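Local coordinates for protein tRNA (Guanosine-2'-O-)-methyltransferase (Aquifex aeolicus, PDB 1ZJR) that catalyses the 2'-O methylation of guanosine at position 18 in a subset of tRNAs, using S-adenosyl-L-methionine as the methyl donor, at residues R14-E17 / V18-R22; V83-P86 / V87-L90; L91-N95 / R96-I100; L155-S158 / V159-I163. All blocks are in the same frame, centred on the assembly; numbering follows the deposited sequence.

Contact 1: residues R14-E17 / V18-R22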
ATOM      1  N   ARG A  14      13.217  -3.755 -17.070  1.00 46.65           N
ATOM      2  CA  ARG A  14      12.034  -2.995 -16.707  1.00 45.39           C
ATOM      3  C   ARG A  14      11.831  -3.021 -15.196  1.00 42.55           C
ATOM      4  O   ARG A  14      11.418  -2.028 -14.598  1.00 39.87           O
ATOM      5  CB  ARG A  14      10.816  -3.581 -17.426  1.00 48.49           C
ATOM      6  CG  ARG A  14       9.612  -2.662 -17.482  1.00 54.88           C
ATOM      7  CD  ARG A  14       8.719  -3.042 -18.652  1.00 59.09           C
ATOM      8  NE  ARG A  14       9.467  -3.005 -19.907  1.00 63.65           N
ATOM      9  CZ  ARG A  14       8.956  -3.302 -21.099  1.00 64.98           C
ATOM     10  NH1 ARG A  14       7.684  -3.663 -21.210  1.00 65.28           N
ATOM     11  NH2 ARG A  14       9.720  -3.235 -22.181  1.00 65.83           N
ATOM     12  N   LEU A  15      12.137  -4.160 -14.584  1.00 39.82           N
ATOM     13  CA  LEU A  15      11.992  -4.321 -13.144  1.00 38.45           C
ATOM     14  C   LEU A  15      12.931  -3.331 -12.456  1.00 36.65           C
ATOM     15  O   LEU A  15      12.581  -2.712 -11.457  1.00 34.69           O
ATOM     16  CB  LEU A  15      12.362  -5.752 -12.732  1.00 39.99           C
ATOM     17  CG  LEU A  15      11.764  -6.351 -11.451  1.00 43.80           C
ATOM     18  CD1 LEU A  15      12.615  -7.540 -11.022  1.00 42.36           C
ATOM     19  CD2 LEU A  15      11.705  -5.322 -10.335  1.00 44.35           C
ATOM     20  N   ARG A  16      14.130  -3.189 -13.007  1.00 36.09           N
ATOM     21  CA  ARG A  16      15.115  -2.278 -12.447  1.00 35.76           C
ATOM     22  C   ARG A  16      14.603  -0.838 -12.474  1.00 33.97           C
ATOM     23  O   ARG A  16      14.712  -0.112 -11.489  1.00 31.20           O
ATOM     24  CB  ARG A  16      16.426  -2.383 -13.228  1.00 37.34           C
ATOM     25  CG  ARG A  16      17.561  -1.651 -12.563  1.00 42.68           C
ATOM     26  CD  ARG A  16      18.877  -1.855 -13.286  1.00 46.07           C
ATOM     27  NE  ARG A  16      19.952  -1.217 -12.540  1.00 51.48           N
ATOM     28  CZ  ARG A  16      20.541  -1.742 -11.472  1.00 51.47           C
ATOM     29  NH1 ARG A  16      20.175  -2.930 -11.019  1.00 53.26           N
ATOM     30  NH2 ARG A  16      21.486  -1.061 -10.843  1.00 56.20           N
ATOM     31  N   GLU A  17      14.047  -0.429 -13.608  1.00 34.34           N
ATOM     32  CA  GLU A  17      13.504   0.921 -13.746  1.00 34.73           C
ATOM     33  C   GLU A  17      12.396   1.131 -12.718  1.00 32.98           C
ATOM     34  O   GLU A  17      12.283   2.195 -12.107  1.00 32.36           O
ATOM     35  CB  GLU A  17      12.946   1.112 -15.156  1.00 38.67           C
ATOM     36  CG  GLU A  17      13.998   0.997 -16.244  1.00 45.93           C
ATOM     37  CD  GLU A  17      13.393   0.892 -17.630  1.00 50.17           C
ATOM     38  OE1 GLU A  17      14.156   0.979 -18.616  1.00 52.35           O
ATOM     39  OE2 GLU A  17      12.158   0.714 -17.733  1.00 52.36           O
ATOM     40  N   VAL A  18      11.576   0.105 -12.531  1.00 31.43           N
ATOM     41  CA  VAL A  18      10.490   0.176 -11.566  1.00 30.32           C
ATOM     42  C   VAL A  18      11.057   0.293 -10.156  1.00 28.27           C
ATOM     43  O   VAL A  18      10.604   1.119  -9.368  1.00 26.30           O
ATOM     44  CB  VAL A  18       9.576  -1.074 -11.669  1.00 31.66           C
ATOM     45  CG1 VAL A  18       8.610  -1.123 -10.496  1.00 31.95           C
ATOM     46  CG2 VAL A  18       8.801  -1.038 -12.987  1.00 30.37           C
ATOM     47  N   LEU A  19      12.051  -0.529  -9.835  1.00 26.87           N
ATOM     48  CA  LEU A  19      12.644  -0.477  -8.504  1.00 27.03           C
ATOM     49  C   LEU A  19      13.299   0.879  -8.228  1.00 27.51           C
ATOM     50  O   LEU A  19      13.329   1.339  -7.087  1.00 28.63           O
ATOM     51  CB  LEU A  19      13.663  -1.613  -8.331  1.00 27.45           C
ATOM     52  CG  LEU A  19      13.055  -3.018  -8.239  1.00 28.08           C
ATOM     53  CD1 LEU A  19      14.164  -4.067  -8.153  1.00 28.46           C
ATOM     54  CD2 LEU A  19      12.153  -3.096  -7.014  1.00 27.39           C
ATOM     55  N   GLU A  20      13.801   1.532  -9.270  1.00 29.43           N
ATOM     56  CA  GLU A  20      14.436   2.834  -9.093  1.00 30.94           C
ATOM     57  C   GLU A  20      13.443   3.946  -8.756  1.00 30.37           C
ATOM     58  O   GLU A  20      13.838   5.037  -8.350  1.00 30.54           O
ATOM     59  CB  GLU A  20      15.249   3.191 -10.342  1.00 34.22           C
ATOM     60  CG  GLU A  20      16.531   2.373 -10.447  1.00 36.47           C
ATOM     61  CD  GLU A  20      17.268   2.563 -11.756  1.00 42.11           C
ATOM     62  OE1 GLU A  20      18.375   1.998 -11.893  1.00 43.22           O
ATOM     63  OE2 GLU A  20      16.744   3.270 -12.645  1.00 44.11           O
ATOM     64  N   LYS A  21      12.153   3.663  -8.902  1.00 29.63           N
ATOM     65  CA  LYS A  21      11.118   4.648  -8.593  1.00 30.17           C
ATOM     66  C   LYS A  21      10.305   4.241  -7.363  1.00 30.38           C
ATOM     67  O   LYS A  21       9.481   5.008  -6.877  1.00 27.84           O
ATOM     68  CB  LYS A  21      10.176   4.820  -9.784  1.00 31.81           C
ATOM     69  CG  LYS A  21      10.843   5.369 -11.043  1.00 37.60           C
ATOM     70  CD  LYS A  21       9.891   5.303 -12.226  1.00 40.42           C
ATOM     71  CE  LYS A  21      10.549   5.779 -13.516  1.00 45.08           C
ATOM     72  NZ  LYS A  21       9.657   5.555 -14.695  1.00 46.26           N
ATOM     73  N   ARG A  22      10.533   3.028  -6.866  1.00 28.40           N
ATOM     74  CA  ARG A  22       9.808   2.547  -5.696  1.00 29.20           C
ATOM     75  C   ARG A  22      10.024   3.429  -4.463  1.00 30.72           C
ATOM     76  O   ARG A  22      11.132   3.893  -4.196  1.00 30.46           O
ATOM     77  CB  ARG A  22      10.215   1.100  -5.378  1.00 28.59           C
ATOM     78  CG  ARG A  22       9.559   0.039  -6.270  1.00 26.68           C
ATOM     79  CD  ARG A  22       8.066  -0.068  -5.965  1.00 28.12           C
ATOM     80  NE  ARG A  22       7.422  -1.226  -6.586  1.00 28.80           N
ATOM     81  CZ  ARG A  22       6.522  -1.153  -7.563  1.00 28.89           C
ATOM     82  NH1 ARG A  22       6.157   0.028  -8.054  1.00 27.89           N
ATOM     83  NH2 ARG A  22       5.943  -2.259  -8.018  1.00 26.66           N
TER

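Contact 2: residues V83-P86 / V87-L90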
ATOM      1  N   VAL A  83      -0.275 -10.526   7.901  1.00 34.12           N
ATOM      2  CA  VAL A  83       0.008 -10.194   9.295  1.00 35.97           C
ATOM      3  C   VAL A  83      -1.095 -10.810  10.153  1.00 37.35           C
ATOM      4  O   VAL A  83      -2.251 -10.823   9.743  1.00 36.31           O
ATOM      5  CB  VAL A  83       0.020  -8.658   9.497  1.00 36.73           C
ATOM      6  CG1 VAL A  83       0.035  -8.314  10.977  1.00 40.12           C
ATOM      7  CG2 VAL A  83       1.239  -8.060   8.804  1.00 39.04           C
ATOM      8  N   ASP A  84      -0.740 -11.322  11.331  1.00 38.31           N
ATOM      9  CA  ASP A  84      -1.728 -11.939  12.219  1.00 41.08           C
ATOM     10  C   ASP A  84      -2.210 -10.991  13.304  1.00 39.78           C
ATOM     11  O   ASP A  84      -3.242 -11.222  13.930  1.00 39.94           O
ATOM     12  CB  ASP A  84      -1.152 -13.190  12.888  1.00 45.05           C
ATOM     13  CG  ASP A  84      -0.835 -14.284  11.902  1.00 47.96           C
ATOM     14  OD1 ASP A  84      -1.681 -14.557  11.023  1.00 51.15           O
ATOM     15  OD2 ASP A  84       0.258 -14.879  12.011  1.00 52.04           O
ATOM     16  N   ASN A  85      -1.455  -9.924  13.527  1.00 39.85           N
ATOM     17  CA  ASN A  85      -1.794  -8.940  14.548  1.00 40.20           C
ATOM     18  C   ASN A  85      -1.483  -7.554  13.989  1.00 38.07           C
ATOM     19  O   ASN A  85      -0.332  -7.125  13.989  1.00 37.78           O
ATOM     20  CB  ASN A  85      -0.961  -9.218  15.802  1.00 42.74           C
ATOM     21  CG  ASN A  85      -1.315  -8.311  16.962  1.00 45.31           C
ATOM     22  OD1 ASN A  85      -0.850  -8.527  18.086  1.00 49.26           O
ATOM     23  ND2 ASN A  85      -2.127  -7.291  16.706  1.00 43.50           N
ATOM     24  N   PRO A  86      -2.515  -6.836  13.510  1.00 38.10           N
ATOM     25  CA  PRO A  86      -2.376  -5.492  12.931  1.00 36.84           C
ATOM     26  C   PRO A  86      -1.710  -4.452  13.819  1.00 36.00           C
ATOM     27  O   PRO A  86      -0.743  -3.810  13.411  1.00 33.95           O
ATOM     28  CB  PRO A  86      -3.816  -5.106  12.597  1.00 37.58           C
ATOM     29  CG  PRO A  86      -4.465  -6.424  12.331  1.00 37.55           C
ATOM     30  CD  PRO A  86      -3.913  -7.288  13.437  1.00 37.56           C
ATOM     31  N   VAL A  87      -2.237  -4.278  15.025  1.00 34.38           N
ATOM     32  CA  VAL A  87      -1.695  -3.296  15.954  1.00 37.48           C
ATOM     33  C   VAL A  87      -0.223  -3.538  16.269  1.00 38.07           C
ATOM     34  O   VAL A  87       0.561  -2.596  16.348  1.00 38.69           O
ATOM     35  CB  VAL A  87      -2.498  -3.271  17.274  1.00 38.98           C
ATOM     36  CG1 VAL A  87      -1.814  -2.353  18.287  1.00 39.78           C
ATOM     37  CG2 VAL A  87      -3.915  -2.778  17.007  1.00 38.67           C
ATOM     38  N   GLN A  88       0.149  -4.800  16.446  1.00 39.60           N
ATOM     39  CA  GLN A  88       1.535  -5.139  16.750  1.00 42.01           C
ATOM     40  C   GLN A  88       2.443  -4.739  15.590  1.00 40.50           C
ATOM     41  O   GLN A  88       3.489  -4.121  15.789  1.00 40.93           O
ATOM     42  CB  GLN A  88       1.665  -6.642  17.016  1.00 43.95           C
ATOM     43  CG  GLN A  88       3.059  -7.075  17.441  1.00 49.77           C
ATOM     44  CD  GLN A  88       3.150  -8.565  17.705  1.00 52.37           C
ATOM     45  OE1 GLN A  88       2.908  -9.381  16.816  1.00 54.58           O
ATOM     46  NE2 GLN A  88       3.500  -8.929  18.934  1.00 54.45           N
ATOM     47  N   LYS A  89       2.035  -5.086  14.375  1.00 39.13           N
ATOM     48  CA  LYS A  89       2.821  -4.760  13.194  1.00 37.50           C
ATOM     49  C   LYS A  89       2.906  -3.251  12.987  1.00 37.10           C
ATOM     50  O   LYS A  89       3.977  -2.712  12.705  1.00 36.41           O
ATOM     51  CB  LYS A  89       2.213  -5.413  11.950  1.00 39.32           C
ATOM     52  CG  LYS A  89       3.129  -5.380  10.728  1.00 41.57           C
ATOM     53  CD  LYS A  89       4.394  -6.186  10.996  1.00 43.60           C
ATOM     54  CE  LYS A  89       5.325  -6.196   9.804  1.00 46.47           C
ATOM     55  NZ  LYS A  89       6.557  -6.985  10.091  1.00 48.59           N
ATOM     56  N   LEU A  90       1.771  -2.572  13.124  1.00 34.77           N
ATOM     57  CA  LEU A  90       1.738  -1.131  12.941  1.00 35.10           C
ATOM     58  C   LEU A  90       2.576  -0.418  13.998  1.00 35.20           C
ATOM     59  O   LEU A  90       3.161   0.626  13.726  1.00 33.76           O
ATOM     60  CB  LEU A  90       0.292  -0.632  12.971  1.00 33.28           C
ATOM     61  CG  LEU A  90      -0.575  -1.146  11.815  1.00 31.24           C
ATOM     62  CD1 LEU A  90      -2.020  -0.723  12.029  1.00 32.04           C
ATOM     63  CD2 LEU A  90      -0.041  -0.607  10.491  1.00 30.29           C
TER

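Contact 3: residues L91-N95 / R96-I100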
ATOM      1  N   LEU A  91       2.634  -0.985  15.201  1.00 36.04           N
ATOM      2  CA  LEU A  91       3.422  -0.387  16.275  1.00 37.23           C
ATOM      3  C   LEU A  91       4.901  -0.472  15.930  1.00 36.62           C
ATOM      4  O   LEU A  91       5.682   0.410  16.286  1.00 37.53           O
ATOM      5  CB  LEU A  91       3.160  -1.104  17.602  1.00 39.93           C
ATOM      6  CG  LEU A  91       1.782  -0.862  18.218  1.00 41.91           C
ATOM      7  CD1 LEU A  91       1.590  -1.746  19.439  1.00 43.19           C
ATOM      8  CD2 LEU A  91       1.655   0.596  18.585  1.00 42.43           C
ATOM      9  N   GLU A  92       5.280  -1.544  15.241  1.00 37.26           N
ATOM     10  CA  GLU A  92       6.663  -1.731  14.827  1.00 38.22           C
ATOM     11  C   GLU A  92       7.075  -0.595  13.904  1.00 37.97           C
ATOM     12  O   GLU A  92       8.183  -0.060  14.018  1.00 37.38           O
ATOM     13  CB  GLU A  92       6.825  -3.071  14.108  1.00 40.53           C
ATOM     14  CG  GLU A  92       7.032  -4.247  15.047  1.00 44.36           C
ATOM     15  CD  GLU A  92       6.832  -5.583  14.367  1.00 47.26           C
ATOM     16  OE1 GLU A  92       7.280  -5.745  13.212  1.00 49.35           O
ATOM     17  OE2 GLU A  92       6.233  -6.479  14.996  1.00 50.72           O
ATOM     18  N   PHE A  93       6.184  -0.224  12.988  1.00 35.51           N
ATOM     19  CA  PHE A  93       6.481   0.865  12.066  1.00 34.28           C
ATOM     20  C   PHE A  93       6.447   2.197  12.794  1.00 34.50           C
ATOM     21  O   PHE A  93       7.287   3.064  12.558  1.00 34.09           O
ATOM     22  CB  PHE A  93       5.472   0.907  10.909  1.00 34.21           C
ATOM     23  CG  PHE A  93       5.724  -0.115   9.840  1.00 33.53           C
ATOM     24  CD1 PHE A  93       4.931  -1.257   9.747  1.00 34.00           C
ATOM     25  CD2 PHE A  93       6.752   0.067   8.917  1.00 34.05           C
ATOM     26  CE1 PHE A  93       5.157  -2.206   8.746  1.00 33.19           C
ATOM     27  CE2 PHE A  93       6.989  -0.874   7.912  1.00 34.71           C
ATOM     28  CZ  PHE A  93       6.189  -2.012   7.827  1.00 35.12           C
ATOM     29  N   LYS A  94       5.469   2.362  13.677  1.00 34.90           N
ATOM     30  CA  LYS A  94       5.333   3.607  14.417  1.00 38.84           C
ATOM     31  C   LYS A  94       6.599   3.889  15.225  1.00 41.00           C
ATOM     32  O   LYS A  94       7.143   4.991  15.173  1.00 41.18           O
ATOM     33  CB  LYS A  94       4.114   3.538  15.340  1.00 38.69           C
ATOM     34  CG  LYS A  94       3.648   4.887  15.861  1.00 41.13           C
ATOM     35  CD  LYS A  94       2.332   4.752  16.614  1.00 42.94           C
ATOM     36  CE  LYS A  94       1.811   6.105  17.060  1.00 44.56           C
ATOM     37  NZ  LYS A  94       0.566   5.976  17.858  1.00 45.17           N
ATOM     38  N   ASN A  95       7.072   2.885  15.957  1.00 42.80           N
ATOM     39  CA  ASN A  95       8.280   3.047  16.757  1.00 45.44           C
ATOM     40  C   ASN A  95       9.502   3.308  15.882  1.00 45.78           C
ATOM     41  O   ASN A  95      10.528   3.785  16.367  1.00 47.31           O
ATOM     42  CB  ASN A  95       8.516   1.810  17.628  1.00 47.42           C
ATOM     43  CG  ASN A  95       7.402   1.585  18.630  1.00 49.03           C
ATOM     44  OD1 ASN A  95       6.894   2.533  19.230  1.00 50.49           O
ATOM     45  ND2 ASN A  95       7.025   0.327  18.826  1.00 50.99           N
ATOM     46  N   ARG A  96       9.388   2.994  14.592  1.00 44.56           N
ATOM     47  CA  ARG A  96      10.478   3.215  13.644  1.00 43.59           C
ATOM     48  C   ARG A  96      10.389   4.593  12.995  1.00 43.29           C
ATOM     49  O   ARG A  96      11.166   4.912  12.095  1.00 43.88           O
ATOM     50  CB  ARG A  96      10.473   2.151  12.544  1.00 44.47           C
ATOM     51  CG  ARG A  96      11.074   0.814  12.930  1.00 46.02           C
ATOM     52  CD  ARG A  96      11.020  -0.142  11.745  1.00 47.61           C
ATOM     53  NE  ARG A  96      11.696   0.412  10.573  1.00 47.46           N
ATOM     54  CZ  ARG A  96      11.551  -0.049   9.334  1.00 48.59           C
ATOM     55  NH1 ARG A  96      10.749  -1.078   9.096  1.00 48.28           N
ATOM     56  NH2 ARG A  96      12.207   0.522   8.330  1.00 48.12           N
ATOM     57  N   GLY A  97       9.433   5.403  13.438  1.00 42.16           N
ATOM     58  CA  GLY A  97       9.291   6.740  12.887  1.00 42.43           C
ATOM     59  C   GLY A  97       8.245   6.914  11.798  1.00 40.23           C
ATOM     60  O   GLY A  97       8.143   7.985  11.199  1.00 40.14           O
ATOM     61  N   PHE A  98       7.468   5.871  11.529  1.00 38.05           N
ATOM     62  CA  PHE A  98       6.429   5.958  10.502  1.00 36.18           C
ATOM     63  C   PHE A  98       5.137   6.516  11.087  1.00 33.94           C
ATOM     64  O   PHE A  98       4.727   6.120  12.175  1.00 34.37           O
ATOM     65  CB  PHE A  98       6.133   4.573   9.921  1.00 33.81           C
ATOM     66  CG  PHE A  98       7.176   4.067   8.969  1.00 33.92           C
ATOM     67  CD1 PHE A  98       6.901   3.974   7.603  1.00 32.83           C
ATOM     68  CD2 PHE A  98       8.417   3.647   9.431  1.00 33.92           C
ATOM     69  CE1 PHE A  98       7.848   3.466   6.713  1.00 33.27           C
ATOM     70  CE2 PHE A  98       9.375   3.138   8.551  1.00 34.55           C
ATOM     71  CZ  PHE A  98       9.089   3.046   7.189  1.00 34.62           C
ATOM     72  N   GLN A  99       4.498   7.441  10.376  1.00 34.16           N
ATOM     73  CA  GLN A  99       3.226   7.973  10.851  1.00 33.05           C
ATOM     74  C   GLN A  99       2.168   6.994  10.355  1.00 32.70           C
ATOM     75  O   GLN A  99       2.220   6.540   9.207  1.00 31.90           O
ATOM     76  CB  GLN A  99       2.943   9.369  10.284  1.00 33.98           C
ATOM     77  CG  GLN A  99       2.726   9.429   8.779  1.00 35.88           C
ATOM     78  CD  GLN A  99       2.238  10.796   8.304  1.00 34.89           C
ATOM     79  OE1 GLN A  99       2.228  11.083   7.107  1.00 36.32           O
ATOM     80  NE2 GLN A  99       1.826  11.640   9.241  1.00 35.27           N
ATOM     81  N   ILE A 100       1.227   6.651  11.226  1.00 30.51           N
ATOM     82  CA  ILE A 100       0.160   5.727  10.869  1.00 30.57           C
ATOM     83  C   ILE A 100      -1.075   6.541  10.490  1.00 29.05           C
ATOM     84  O   ILE A 100      -1.658   7.232  11.327  1.00 29.58           O
ATOM     85  CB  ILE A 100      -0.180   4.794  12.048  1.00 30.41           C
ATOM     86  CG1 ILE A 100       1.109   4.172  12.600  1.00 30.98           C
ATOM     87  CG2 ILE A 100      -1.153   3.711  11.591  1.00 31.14           C
ATOM     88  CD1 ILE A 100       1.915   3.377  11.583  1.00 29.02           C
TER
HETATM   89  O   HOH W   1       5.406   7.551  14.634  1.00 55.38           O

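Contact 4: residues L155-S158 / V159-I163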
ATOM      1  N   LEU A 155     -16.851   5.250   0.045  1.00 29.59           N
ATOM      2  CA  LEU A 155     -16.510   4.794  -1.302  1.00 28.37           C
ATOM      3  C   LEU A 155     -16.065   3.338  -1.265  1.00 28.03           C
ATOM      4  O   LEU A 155     -15.779   2.797  -0.195  1.00 26.80           O
ATOM      5  CB  LEU A 155     -15.348   5.634  -1.852  1.00 28.92           C
ATOM      6  CG  LEU A 155     -15.567   7.124  -2.128  1.00 28.57           C
ATOM      7  CD1 LEU A 155     -14.230   7.840  -2.227  1.00 28.06           C
ATOM      8  CD2 LEU A 155     -16.365   7.284  -3.418  1.00 29.01           C
ATOM      9  N   ASN A 156     -16.011   2.709  -2.437  1.00 27.60           N
ATOM     10  CA  ASN A 156     -15.514   1.337  -2.551  1.00 27.24           C
ATOM     11  C   ASN A 156     -14.078   1.428  -2.010  1.00 27.21           C
ATOM     12  O   ASN A 156     -13.363   2.371  -2.338  1.00 26.85           O
ATOM     13  CB  ASN A 156     -15.525   0.912  -4.031  1.00 29.40           C
ATOM     14  CG  ASN A 156     -14.599  -0.261  -4.320  1.00 31.03           C
ATOM     15  OD1 ASN A 156     -13.392  -0.086  -4.485  1.00 30.33           O
ATOM     16  ND2 ASN A 156     -15.163  -1.465  -4.379  1.00 32.48           N
ATOM     17  N   VAL A 157     -13.661   0.472  -1.182  1.00 25.44           N
ATOM     18  CA  VAL A 157     -12.319   0.510  -0.588  1.00 24.73           C
ATOM     19  C   VAL A 157     -11.165   0.643  -1.590  1.00 27.00           C
ATOM     20  O   VAL A 157     -10.183   1.339  -1.321  1.00 26.24           O
ATOM     21  CB  VAL A 157     -12.077  -0.733   0.326  1.00 21.86           C
ATOM     22  CG1 VAL A 157     -12.070  -2.004  -0.506  1.00 25.28           C
ATOM     23  CG2 VAL A 157     -10.764  -0.584   1.103  1.00 24.30           C
ATOM     24  N   SER A 158     -11.275  -0.009  -2.744  1.00 25.25           N
ATOM     25  CA  SER A 158     -10.213   0.065  -3.744  1.00 27.16           C
ATOM     26  C   SER A 158     -10.140   1.464  -4.363  1.00 25.57           C
ATOM     27  O   SER A 158      -9.053   2.001  -4.613  1.00 23.73           O
ATOM     28  CB  SER A 158     -10.446  -0.982  -4.838  1.00 28.73           C
ATOM     29  OG  SER A 158      -9.459  -0.877  -5.848  1.00 32.83           O
ATOM     30  N   VAL A 159     -11.302   2.058  -4.605  1.00 23.35           N
ATOM     31  CA  VAL A 159     -11.338   3.391  -5.182  1.00 23.88           C
ATOM     32  C   VAL A 159     -10.757   4.396  -4.186  1.00 24.14           C
ATOM     33  O   VAL A 159      -9.947   5.243  -4.559  1.00 23.74           O
ATOM     34  CB  VAL A 159     -12.787   3.802  -5.555  1.00 24.18           C
ATOM     35  CG1 VAL A 159     -12.804   5.221  -6.121  1.00 24.08           C
ATOM     36  CG2 VAL A 159     -13.350   2.827  -6.584  1.00 21.97           C
ATOM     37  N   ALA A 160     -11.156   4.290  -2.921  1.00 24.67           N
ATOM     38  CA  ALA A 160     -10.654   5.203  -1.893  1.00 24.49           C
ATOM     39  C   ALA A 160      -9.142   5.072  -1.764  1.00 23.52           C
ATOM     40  O   ALA A 160      -8.431   6.066  -1.620  1.00 23.52           O
ATOM     41  CB  ALA A 160     -11.319   4.902  -0.543  1.00 24.70           C
ATOM     42  N   THR A 161      -8.652   3.841  -1.816  1.00 24.09           N
ATOM     43  CA  THR A 161      -7.219   3.602  -1.701  1.00 24.45           C
ATOM     44  C   THR A 161      -6.468   4.296  -2.830  1.00 24.45           C
ATOM     45  O   THR A 161      -5.416   4.898  -2.610  1.00 25.14           O
ATOM     46  CB  THR A 161      -6.903   2.088  -1.720  1.00 23.82           C
ATOM     47  OG1 THR A 161      -7.478   1.474  -0.558  1.00 24.19           O
ATOM     48  CG2 THR A 161      -5.387   1.851  -1.717  1.00 22.84           C
ATOM     49  N   GLY A 162      -7.012   4.220  -4.041  1.00 24.67           N
ATOM     50  CA  GLY A 162      -6.366   4.869  -5.168  1.00 23.39           C
ATOM     51  C   GLY A 162      -6.381   6.385  -5.038  1.00 24.22           C
ATOM     52  O   GLY A 162      -5.404   7.059  -5.364  1.00 23.68           O
ATOM     53  N   ILE A 163      -7.498   6.931  -4.571  1.00 23.98           N
ATOM     54  CA  ILE A 163      -7.621   8.380  -4.408  1.00 24.24           C
ATOM     55  C   ILE A 163      -6.591   8.894  -3.407  1.00 24.75           C
ATOM     56  O   ILE A 163      -5.895   9.883  -3.657  1.00 22.37           O
ATOM     57  CB  ILE A 163      -9.042   8.748  -3.922  1.00 26.04           C
ATOM     58  CG1 ILE A 163     -10.042   8.459  -5.046  1.00 24.19           C
ATOM     59  CG2 ILE A 163      -9.094  10.225  -3.468  1.00 25.30           C
ATOM     60  CD1 ILE A 163     -11.495   8.408  -4.596  1.00 23.73           C
TER

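Contact 1: residues R14-E17 / V18-R22
Alpha-helical bonds run from V18 N to R14 O, from L19 N to L15 O at 2.8 Å and from E20 N to R16 O, so side chains four positions apart stand next to each other near the C-terminal end of helix 7-19. The leucine pair on the buried side is the tightest part: L15 CD2 presses against L19 CG at 3.4 Å, closer than carbons usually approach, and also touches CD1 of L19. L19 CG lies beside its own backbone N (chi1 -70°), which brings it over L15 O at 3.3 Å. On the next flank R16 reaches out fully extended from CG to NE and passes E20. The NE of R16 and OE1 of E20 are 3.6 Å apart, a long salt bridge in which the oxygen sits well out of the guanidinium plane and no N-H is aimed at it. Charge alone therefore links the pair, and the firmer partner of R16 is E185, reached through NH2. The chain of E20 also leans back on the helix, with its CG 3.3 Å from R16 O. V18 serves two neighbours with its two methyls: CG2 comes within 3.2 Å of R14 O, while CG1 lies 3.5 Å above the guanidinium plane of R22, over its centre. R22 is held in turn by D47 and by the carbonyl of W77. The helix packs on helix 185-200, where L15 meets L192, L19 meets I191 and the R16 chain lies against I188, while W77 touches both L15 and V18.

Contact 2: residues V83-P86 / V87-L90
V83 and K89 meet where the loop after strand 79-82 folds back beside the first turn of helix 86-95. The lysine chain can be followed outward. Its CB rests 3.8 Å from V83 CG1, and the carbonyl oxygens of N85 and P86 lie at similar range. CG then touches the other methyl, V83 CG2, also at 3.8 Å, so the two methyls lie alongside the CB-CG bond of the lysine, one against each carbon. A bend at chi2 (63°) leads the remaining extended chain away past Y55, and NZ ends between E81 and E92, in long, weak ion pairs with each.

The backbone turn beneath is regular: K89 N bonds to N85 O at 3.1 Å, in the carbonyl plane, and L90 N bonds to P86 O at 2.8 Å in a nearly linear bond. L90 also folds its CG to within 3.1 Å of P86 O. N85 crosses Q88 at about a right angle, its CG 3.4 Å from Q88 CB. With an alanine here, Q88 CB would probably lose that cover and the helix start its polar side chain. P86 and L90 both touch F29 and I136. An asparagine at the N-cap, with a proline following as the first helical residue, is a classic helix start; it opens the helix of a beta-alpha-beta crossover in the parallel sheet of this TrmH-family enzyme of the SPOUT clan.

Contact 3: residues L91-N95 / R96-I100
F93 and F98 form a T-shaped pair inside a Schellman motif, the turn that closes helix 86-95. The CD2 edge of F93 points at the centre of the F98 ring, 3.8 Å above its plane; the ring centroids are 5.2 Å apart and the planes 72° apart. R96 runs alongside F93, its NH1 3.9 Å from F93 CE2. Replacing F98 by an alanine is likely to open a gap beside CD2 of F93 and leave that ring less firmly fixed.

What positions the rings is the backbone. F98 N bonds to F93 O at 3.0 Å and G97 N to K94 O at 2.9 Å, with G97 at a positive phi of 98° that a side chain would tolerate poorly. R96 N reaches the same F93 O from the opposite face of its carbonyl plane, so two donors grip that oxygen. Farther out, Y55 meets F93 edge-to-face, and V122 and I27 back both phenylalanines as the chain enters strand 99-103. K94 hands its ammonium to the carbonyl of I139. Its CA-H points almost straight at F98 O, and one water donates both to K94 O and, at 2.9 Å from its own oxygen, to F98 O.

Contact 4: residues L155-S158 / V159-I163
An asparagine N-cap starts helix 157-174, in the part of the fold where L155, a predicted S-adenosyl-L-methionine-binding residue, leads into N156 and the first helical turn. OD1 of N156 receives V159 N at 3.0 Å, in the plane of the amide and on a lone pair, and takes a second, weak bond from S158 N. With CG turned opposite the backbone N (chi1 160°), the amide folds over the open end of the helix, and its ND2 is hydrogen-bonded to OD1 of N38 on helix 36-49. N156 CB also lies 3.9 Å from V159 CG2, the two chains crossing at about a right angle. Two amide hydrogens that lack a carbonyl earlier in the helix are thus at least partly satisfied.

The main chain takes over at A160 N, which bonds to N156 O in a nearly straight line at 3.0 Å. One residue on, V157 O is gripped twice, by T161 N at 3.0 Å and by T161 OG1 at 2.8 Å, which arrive from opposite faces of its plane; S158 and T161 both rest on I42. A160 meets I146, another predicted cofactor-binding residue, so this helix start probably lines the cofactor pocket of the topologically knotted region. Beside it L155 swings back over the turn, its CD1 touching CD1 of I163 at 3.7 Å.

How the contacts relate
From the N terminus the four contacts follow in series, and none nests in or crosses another; each joins consecutive residues round a helix turn or helix end. Contact 1 covers the end of helix 7-19 and the turn after it, packed on helix 185-200 near the chain's far end, and its centre is 28 Å from that of contact 2, across the centre of the chain. Contacts 2 and 3 open and close the same helix, 86-95, and touch where L90 O meets I100 CD1; together they span the passage from strand 79-82 to strand 99-103 of the parallel sheet. Contact 4, about 13 Å from contact 2 between nearest atoms, starts helix 157-174 beside the predicted cofactor pocket.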